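Local coordinates for Non-structural protein 3 (Porcine deltacoronavirus, PDB 6LN0) that probably binds ADP-ribose through its macro domain and cleaves the viral polyprotein through its papain-like protease domain, at residues A333-Y338 and C360-V365; A326-T331 and T367-Q372; T342-V347 and V378-S383. All blocks are in the same frame, centred on the assembly; numbering follows the deposited sequence.

Contact 1. Residues A333-Y338 and C360-V365; sequences ACCNTY and CMKCDV. With ZN (zinc ion), chain B.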
loop_
_atom_site.group_PDB
_atom_site.type_symbol
_atom_site.label_atom_id
_atom_site.label_comp_id
_atom_site.label_asym_id
_atom_site.label_seq_id
_atom_site.Cartn_x
_atom_site.Cartn_y
_atom_site.Cartn_z
ATOM N N ALA A 333 -24.437 -46.393 -0.955
ATOM C CA ALA A 333 -25.348 -47.437 -1.404
ATOM C C ALA A 333 -24.598 -48.557 -2.112
ATOM O O ALA A 333 -25.009 -49.719 -2.045
ATOM C CB ALA A 333 -26.413 -46.850 -2.323
ATOM N N CYS A 334 -23.471 -48.245 -2.738
ATOM C CA CYS A 334 -22.740 -49.259 -3.487
ATOM C C CYS A 334 -22.069 -50.276 -2.563
ATOM O O CYS A 334 -22.155 -51.484 -2.805
ATOM C CB CYS A 334 -21.705 -48.593 -4.385
ATOM S SG CYS A 334 -20.769 -47.345 -3.523
ATOM N N CYS A 335 -21.398 -49.834 -1.492
ATOM C CA CYS A 335 -20.698 -50.799 -0.653
ATOM C C CYS A 335 -20.862 -50.571 0.846
ATOM O O CYS A 335 -20.149 -51.211 1.624
ATOM C CB CYS A 335 -19.196 -50.793 -0.998
ATOM S SG CYS A 335 -18.379 -49.187 -1.028
ATOM N N ASN A 336 -21.783 -49.712 1.283
ATOM C CA ASN A 336 -21.974 -49.411 2.714
ATOM C C ASN A 336 -20.662 -49.045 3.420
ATOM O O ASN A 336 -20.325 -49.553 4.501
ATOM C CB ASN A 336 -22.687 -50.569 3.399
ATOM C CG ASN A 336 -24.025 -50.843 2.750
ATOM O OD1 ASN A 336 -24.132 -51.691 1.857
ATOM N ND2 ASN A 336 -25.045 -50.076 3.138
ATOM N N THR A 337 -19.908 -48.153 2.787
ATOM C CA THR A 337 -18.767 -47.526 3.439
ATOM C C THR A 337 -19.227 -46.255 4.147
ATOM O O THR A 337 -20.027 -45.491 3.606
ATOM C CB THR A 337 -17.687 -47.243 2.408
ATOM O OG1 THR A 337 -17.188 -48.498 1.924
ATOM C CG2 THR A 337 -16.526 -46.425 3.022
ATOM N N TYR A 338 -18.792 -46.083 5.387
ATOM C CA TYR A 338 -19.057 -44.851 6.129
ATOM C C TYR A 338 -18.079 -43.763 5.721
ATOM O O TYR A 338 -16.895 -44.036 5.498
ATOM C CB TYR A 338 -18.925 -45.112 7.620
ATOM C CG TYR A 338 -19.188 -43.965 8.556
ATOM C CD1 TYR A 338 -20.481 -43.639 8.951
ATOM C CD2 TYR A 338 -18.132 -43.260 9.128
ATOM C CE1 TYR A 338 -20.723 -42.600 9.873
ATOM C CE2 TYR A 338 -18.362 -42.221 10.040
ATOM C CZ TYR A 338 -19.650 -41.901 10.416
ATOM O OH TYR A 338 -19.854 -40.881 11.331
ATOM N N CYS A 360 -17.543 -42.944 -4.888
ATOM C CA CYS A 360 -16.935 -44.015 -4.115
ATOM C C CYS A 360 -15.629 -44.424 -4.783
ATOM O O CYS A 360 -15.634 -44.919 -5.915
ATOM C CB CYS A 360 -17.863 -45.227 -4.010
ATOM S SG CYS A 360 -17.064 -46.574 -3.068
ATOM N N MET A 361 -14.516 -44.233 -4.080
ATOM C CA MET A 361 -13.224 -44.624 -4.635
ATOM C C MET A 361 -13.095 -46.130 -4.737
ATOM O O MET A 361 -12.477 -46.632 -5.684
ATOM C CB MET A 361 -12.076 -44.044 -3.796
ATOM C CG MET A 361 -12.312 -44.050 -2.311
ATOM S SD MET A 361 -11.358 -42.758 -1.419
ATOM C CE MET A 361 -11.671 -41.285 -2.391
ATOM N N LYS A 362 -13.706 -46.865 -3.807
ATOM C CA LYS A 362 -13.582 -48.321 -3.813
ATOM C C LYS A 362 -14.165 -48.931 -5.084
ATOM O O LYS A 362 -13.485 -49.688 -5.786
ATOM C CB LYS A 362 -14.249 -48.909 -2.574
ATOM C CG LYS A 362 -13.551 -48.527 -1.269
ATOM C CD LYS A 362 -14.291 -49.078 -0.060
ATOM C CE LYS A 362 -13.672 -48.611 1.247
ATOM N NZ LYS A 362 -14.396 -49.185 2.424
ATOM N N CYS A 363 -15.423 -48.608 -5.399
ATOM C CA CYS A 363 -16.163 -49.191 -6.512
ATOM C C CYS A 363 -16.092 -48.366 -7.792
ATOM O O CYS A 363 -16.610 -48.808 -8.827
ATOM C CB CYS A 363 -17.649 -49.346 -6.159
ATOM S SG CYS A 363 -18.083 -49.924 -4.494
ATOM N N ASP A 364 -15.540 -47.158 -7.730
ATOM C CA ASP A 364 -15.429 -46.272 -8.881
ATOM C C ASP A 364 -16.783 -46.045 -9.548
ATOM O O ASP A 364 -16.976 -46.341 -10.723
ATOM C CB ASP A 364 -14.415 -46.809 -9.891
ATOM C CG ASP A 364 -14.163 -45.837 -11.024
ATOM O OD1 ASP A 364 -14.335 -44.616 -10.793
ATOM O OD2 ASP A 364 -13.815 -46.299 -12.140
ATOM N N VAL A 365 -17.718 -45.498 -8.767
ATOM C CA VAL A 365 -19.034 -45.103 -9.253
ATOM C C VAL A 365 -19.498 -43.888 -8.467
ATOM O O VAL A 365 -19.076 -43.657 -7.331
ATOM C CB VAL A 365 -20.096 -46.223 -9.107
ATOM C CG1 VAL A 365 -19.866 -47.305 -10.117
ATOM C CG2 VAL A 365 -20.050 -46.798 -7.705
HETATM ZN ZN ZN B . -18.733 -48.205 -3.045
#
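Cys334 presses its SG against the CB of Cys360, 3.6 Å away, and both thiolates turn in to the same zinc ion. Cys335 SG and Cys363 SG complete the shell, so each segment supplies two sulfurs, every SG–ZN distance being 2.3 Å. The like torsions of the adjacent Cys334 and Cys335, SG between backbone N and carbonyl carbon, bring both sulfurs onto the one metal, which Cys360 reaches with SG anti to its N (chi1 179°). Within 360-365 the chain curls round the metal: Cys363 N donates a long, nearly straight N-H...S hydrogen bond (168°) to Cys360 SG, and Asp364 and Val365 both face Cys360 in a G1 beta bulge. Val365 CG2 lies against the CB of Cys334 at 4.1 Å. On another flank the extended Lys362 chain passes Cys335 SG and meets Thr337 tip to tip, NZ donating to OG1 at 2.9 Å; its positive charge may partly offset the net negative charge of a zinc ion held by four thiolates. Two hairpin loops tied through a Cys4 site, one of them a CxxC turn resembling a zinc knuckle, are characteristic of the zinc-binding fingers of coronavirus papain-like proteases.

Contact 2. Residues A326-T331 and T367-Q372; sequences AAFSAT and TPFTPQ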
loop_
_atom_site.group_PDB
_atom_site.type_symbol
_atom_site.label_atom_id
_atom_site.label_comp_id
_atom_site.label_asym_id
_atom_site.label_seq_id
_atom_site.Cartn_x
_atom_site.Cartn_y
_atom_site.Cartn_z
ATOM N N ALA A 326 -21.661 -26.593 7.645
ATOM C CA ALA A 326 -22.194 -27.684 6.827
ATOM C C ALA A 326 -21.310 -28.913 6.916
ATOM O O ALA A 326 -20.121 -28.864 6.580
ATOM C CB ALA A 326 -22.314 -27.258 5.361
ATOM N N ALA A 327 -21.909 -30.024 7.322
ATOM C CA ALA A 327 -21.204 -31.293 7.409
ATOM C C ALA A 327 -22.226 -32.376 7.652
ATOM O O ALA A 327 -23.256 -32.136 8.291
ATOM C CB ALA A 327 -20.159 -31.300 8.532
ATOM N N PHE A 328 -21.937 -33.558 7.119
ATOM C CA PHE A 328 -22.764 -34.726 7.337
ATOM C C PHE A 328 -21.896 -35.965 7.208
ATOM O O PHE A 328 -20.800 -35.920 6.637
ATOM C CB PHE A 328 -23.949 -34.779 6.361
ATOM C CG PHE A 328 -23.576 -35.118 4.940
ATOM C CD1 PHE A 328 -23.593 -36.436 4.498
ATOM C CD2 PHE A 328 -23.258 -34.114 4.033
ATOM C CE1 PHE A 328 -23.264 -36.749 3.184
ATOM C CE2 PHE A 328 -22.935 -34.416 2.705
ATOM C CZ PHE A 328 -22.926 -35.735 2.282
ATOM N N SER A 329 -22.384 -37.057 7.793
ATOM C CA SER A 329 -21.834 -38.390 7.624
ATOM C C SER A 329 -22.900 -39.303 7.014
ATOM O O SER A 329 -24.104 -39.073 7.194
ATOM C CB SER A 329 -21.356 -38.945 8.967
ATOM O OG SER A 329 -22.480 -39.297 9.766
ATOM N N ALA A 330 -22.455 -40.345 6.298
ATOM C CA ALA A 330 -23.371 -41.251 5.605
ATOM C C ALA A 330 -22.665 -42.551 5.217
ATOM O O ALA A 330 -21.458 -42.706 5.401
ATOM C CB ALA A 330 -23.967 -40.580 4.365
ATOM N N THR A 331 -23.442 -43.491 4.673
ATOM C CA THR A 331 -22.922 -44.729 4.107
ATOM C C THR A 331 -23.285 -44.810 2.629
ATOM O O THR A 331 -24.363 -44.352 2.198
ATOM C CB THR A 331 -23.466 -45.981 4.832
ATOM O OG1 THR A 331 -24.878 -45.851 5.023
ATOM C CG2 THR A 331 -22.792 -46.176 6.194
ATOM N N THR A 367 -22.429 -42.794 -6.443
ATOM C CA THR A 367 -23.401 -43.571 -5.695
ATOM C C THR A 367 -24.318 -42.686 -4.865
ATOM O O THR A 367 -23.887 -41.642 -4.369
ATOM C CB THR A 367 -22.699 -44.546 -4.753
ATOM O OG1 THR A 367 -23.685 -45.240 -3.991
ATOM C CG2 THR A 367 -21.783 -43.788 -3.784
ATOM N N PRO A 368 -25.577 -43.074 -4.688
ATOM C CA PRO A 368 -26.388 -42.455 -3.631
ATOM C C PRO A 368 -25.924 -42.900 -2.251
ATOM O O PRO A 368 -25.046 -43.769 -2.127
ATOM C CB PRO A 368 -27.810 -42.948 -3.943
ATOM C CG PRO A 368 -27.757 -43.425 -5.346
ATOM C CD PRO A 368 -26.380 -43.986 -5.521
ATOM N N PHE A 369 -26.517 -42.340 -1.202
ATOM C CA PHE A 369 -25.976 -42.570 0.129
ATOM C C PHE A 369 -27.070 -42.398 1.176
ATOM O O PHE A 369 -28.094 -41.755 0.938
ATOM C CB PHE A 369 -24.796 -41.620 0.415
ATOM C CG PHE A 369 -25.132 -40.163 0.250
ATOM C CD1 PHE A 369 -25.728 -39.447 1.279
ATOM C CD2 PHE A 369 -24.809 -39.500 -0.917
ATOM C CE1 PHE A 369 -26.016 -38.085 1.139
ATOM C CE2 PHE A 369 -25.090 -38.136 -1.067
ATOM C CZ PHE A 369 -25.685 -37.428 -0.040
ATOM N N THR A 370 -26.826 -42.950 2.353
ATOM C CA THR A 370 -27.831 -42.882 3.411
ATOM C C THR A 370 -27.276 -42.067 4.563
ATOM O O THR A 370 -26.298 -42.491 5.205
ATOM C CB THR A 370 -28.239 -44.279 3.873
ATOM O OG1 THR A 370 -28.780 -45.017 2.753
ATOM C CG2 THR A 370 -29.267 -44.169 4.967
ATOM N N PRO A 371 -27.838 -40.889 4.834
ATOM C CA PRO A 371 -27.253 -39.994 5.850
ATOM C C PRO A 371 -27.386 -40.555 7.253
ATOM O O PRO A 371 -28.438 -41.070 7.627
ATOM C CB PRO A 371 -28.074 -38.708 5.713
ATOM C CG PRO A 371 -28.797 -38.825 4.401
ATOM C CD PRO A 371 -28.918 -40.265 4.058
ATOM N N GLN A 372 -26.324 -40.410 8.052
ATOM C CA GLN A 372 -26.377 -40.762 9.468
ATOM C C GLN A 372 -26.370 -39.564 10.399
ATOM O O GLN A 372 -26.630 -39.747 11.594
ATOM C CB GLN A 372 -25.201 -41.664 9.860
ATOM C CG GLN A 372 -24.939 -42.760 8.869
ATOM C CD GLN A 372 -26.045 -43.811 8.875
ATOM O OE1 GLN A 372 -26.475 -44.270 9.946
ATOM N NE2 GLN A 372 -26.499 -44.203 7.681
#
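The rings of Phe328 and Phe369 lie nearly parallel, their planes 19° apart, but are slid so far that they barely overlap, with centroids 5.3 Å from each other. Their side chains cross at about a right angle and touch through their CE1–CZ sides, the closest pair being Phe328 CE1 and Phe369 CE1 at 3.7 Å. Ala330 CB approaches CD1 of Phe369 obliquely, while Pro356 and Val358 also pack on Phe369. Phe424 meets the Phe328 ring edge-to-face and also contacts Pro371. The third flat group is the amide of Gln372: its chain bends at chi2 (-70°), bringing CG over Ala330 CA and letting NE2 donate back to Thr370 O at 3.0 Å. That oxygen lies close to the amide plane, yet NE2 stands well above the carbonyl plane of Thr370. Thr331 N also donates to Thr370 O, at 3.1 Å, so two donors hold that oxygen. Thr370 N returns a bond to Thr331 O at 2.8 Å, making Thr331 and Thr370 a hydrogen-bonded pair; Ala330 and Pro371 follow as a non-hydrogen-bonded pair. Gln372 N then donates to Ser329 O at 2.7 Å, just where the chain turns a corner. Ser329 OG is hydrogen-bonded to Ser373 OG. Phe328, Ala330, Phe369 and Pro371 share one face of this twisted antiparallel ladder, part of the sheet next to the zinc site, consistent with the fingers of a coronavirus papain-like protease.

Contact 3. Residues T342-V347 and V378-S383; sequences TGVISV and VAIGTS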
loop_
_atom_site.group_PDB
_atom_site.type_symbol
_atom_site.label_atom_id
_atom_site.label_comp_id
_atom_site.label_asym_id
_atom_site.label_seq_id
_atom_site.Cartn_x
_atom_site.Cartn_y
_atom_site.Cartn_z
ATOM N N THR A 342 -17.745 -32.412 4.410
ATOM C CA THR A 342 -18.039 -31.034 4.744
ATOM C C THR A 342 -18.059 -30.236 3.454
ATOM O O THR A 342 -17.456 -30.637 2.458
ATOM C CB THR A 342 -16.999 -30.475 5.715
ATOM O OG1 THR A 342 -15.806 -30.259 4.983
ATOM C CG2 THR A 342 -16.698 -31.485 6.785
ATOM N N GLY A 343 -18.753 -29.103 3.475
ATOM C CA GLY A 343 -18.888 -28.303 2.272
ATOM C C GLY A 343 -19.928 -28.884 1.327
ATOM O O GLY A 343 -20.669 -29.833 1.649
ATOM N N VAL A 344 -19.973 -28.304 0.129
ATOM C CA VAL A 344 -20.880 -28.780 -0.900
ATOM C C VAL A 344 -20.342 -30.074 -1.502
ATOM O O VAL A 344 -19.151 -30.363 -1.446
ATOM C CB VAL A 344 -21.086 -27.713 -1.994
ATOM C CG1 VAL A 344 -21.619 -26.418 -1.422
ATOM C CG2 VAL A 344 -19.784 -27.487 -2.721
ATOM N N ILE A 345 -21.242 -30.864 -2.099
ATOM C CA ILE A 345 -20.835 -32.005 -2.904
ATOM C C ILE A 345 -20.697 -31.560 -4.345
ATOM O O ILE A 345 -21.633 -31.016 -4.936
ATOM C CB ILE A 345 -21.841 -33.154 -2.814
ATOM C CG1 ILE A 345 -22.275 -33.413 -1.381
ATOM C CG2 ILE A 345 -21.231 -34.395 -3.446
ATOM C CD1 ILE A 345 -23.358 -34.514 -1.317
ATOM N N SER A 346 -19.566 -31.840 -4.927
ATOM C CA SER A 346 -19.294 -31.466 -6.302
ATOM C C SER A 346 -19.501 -32.740 -7.120
ATOM O O SER A 346 -18.609 -33.583 -7.209
ATOM C CB SER A 346 -17.887 -30.878 -6.408
ATOM O OG SER A 346 -17.327 -31.088 -7.687
ATOM N N VAL A 347 -20.699 -32.908 -7.674
ATOM C CA VAL A 347 -21.054 -34.149 -8.367
ATOM C C VAL A 347 -20.595 -33.951 -9.806
ATOM O O VAL A 347 -21.298 -33.371 -10.637
ATOM C CB VAL A 347 -22.542 -34.470 -8.272
ATOM C CG1 VAL A 347 -22.812 -35.856 -8.862
ATOM C CG2 VAL A 347 -23.039 -34.348 -6.839
ATOM N N VAL A 378 -25.795 -29.633 0.018
ATOM C CA VAL A 378 -25.879 -28.946 -1.264
ATOM C C VAL A 378 -25.056 -29.723 -2.269
ATOM O O VAL A 378 -23.925 -30.116 -1.975
ATOM C CB VAL A 378 -25.372 -27.495 -1.176
ATOM C CG1 VAL A 378 -25.186 -26.918 -2.578
ATOM C CG2 VAL A 378 -26.324 -26.649 -0.364
ATOM N N ALA A 379 -25.602 -29.927 -3.463
ATOM C CA ALA A 379 -24.892 -30.599 -4.539
ATOM C C ALA A 379 -24.770 -29.642 -5.706
ATOM O O ALA A 379 -25.689 -28.864 -5.970
ATOM C CB ALA A 379 -25.621 -31.876 -4.985
ATOM N N ILE A 380 -23.634 -29.677 -6.391
ATOM C CA ILE A 380 -23.425 -28.829 -7.554
ATOM C C ILE A 380 -23.026 -29.710 -8.718
ATOM O O ILE A 380 -22.308 -30.702 -8.558
ATOM C CB ILE A 380 -22.380 -27.699 -7.342
ATOM C CG1 ILE A 380 -21.059 -28.223 -6.800
ATOM C CG2 ILE A 380 -22.944 -26.576 -6.470
ATOM C CD1 ILE A 380 -19.917 -27.175 -6.931
ATOM N N GLY A 381 -23.513 -29.333 -9.889
ATOM C CA GLY A 381 -23.256 -30.027 -11.134
ATOM C C GLY A 381 -24.080 -29.329 -12.188
ATOM O O GLY A 381 -24.642 -28.266 -11.932
ATOM N N THR A 382 -24.192 -29.928 -13.368
ATOM C CA THR A 382 -25.142 -29.406 -14.348
ATOM C C THR A 382 -25.960 -30.528 -14.961
ATOM O O THR A 382 -25.393 -31.481 -15.496
ATOM C CB THR A 382 -24.435 -28.644 -15.453
ATOM O OG1 THR A 382 -23.534 -27.721 -14.857
ATOM C CG2 THR A 382 -25.473 -27.894 -16.295
ATOM N N SER A 383 -27.284 -30.401 -14.899
ATOM C CA SER A 383 -28.187 -31.263 -15.657
ATOM C C SER A 383 -29.405 -30.480 -16.123
ATOM O O SER A 383 -29.802 -29.484 -15.511
ATOM C CB SER A 383 -28.674 -32.473 -14.856
ATOM O OG SER A 383 -29.364 -33.402 -15.702
#
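Val344 and Val378 lie side by side and point the same way, their CG1 methyls meeting at 3.8 Å. The other methyl of Val344, CG2, sits between its backbone N and carbonyl carbon and reaches CD1 of Ile380 at 4.2 Å, so this one valine bridges two alternate side chains of the neighbouring strand. Ile380 is the largest bump. Its CG1 also takes the crowded position (chi1 52°), which drops the branch onto the opposing backbone. There CG1 rests 3.4 Å from Ile345 O and also touches Ser346 CA. Ser346, paired with Ile380 across the ladder, offers only its small CB alongside. Helix 313-322 packs on the valine side of this face, with Ile317 on Val378 and Val321 on Val344.

On the reverse face the shapes are exchanged. The small Ala379 CB receives Val347 CG2 at 4.0 Å, and Ile345, Ala379's partner in the ladder, sends its side chain to Phe328 of strand 327-332. Beyond Ile380 comes Gly381, which has no side chain; a CB there would run into Val347 O.

The backbones join in parallel. Ile345 N donates to Val378 O in a nearly straight bond (171°), and Ile345 O accepts from Ile380 N, both at 2.8 Å; Val347 N then donates to Ile380 O at 2.9 Å. All three donors lie nearly along the C=O axis, and CA-H groups of Val344 and Ala379 add contacts to the same acceptors, Val378 O and Ile345 O respectively. This is a short parallel beta ladder within a mixed, otherwise antiparallel sheet that, as in related papain-like proteases, probably runs from the zinc-binding fingers towards the palm.

Overall arrangement
Contacts 2 and 3 lie in one mixed sheet of the papain-like protease domain, and contact 1 joins two hairpin loops at its zinc-bearing end. Along the chain the first segments come in the order 326-331, 333-338, 342-347, and their partners follow as 360-365, 367-372, 378-383. Both segments of contact 1 fall between those of contact 2, whereas contact 3 interleaves with both. Centres lie about 12 Å apart for contacts 1 and 2, about 13 Å for contacts 2 and 3 and about 18 Å for contacts 1 and 3. Ala333 with Pro368 ties the zinc site to contact 2; Ile345 CD1 meeting the Phe369 ring joins contacts 2 and 3, making metal site and sheet continuous.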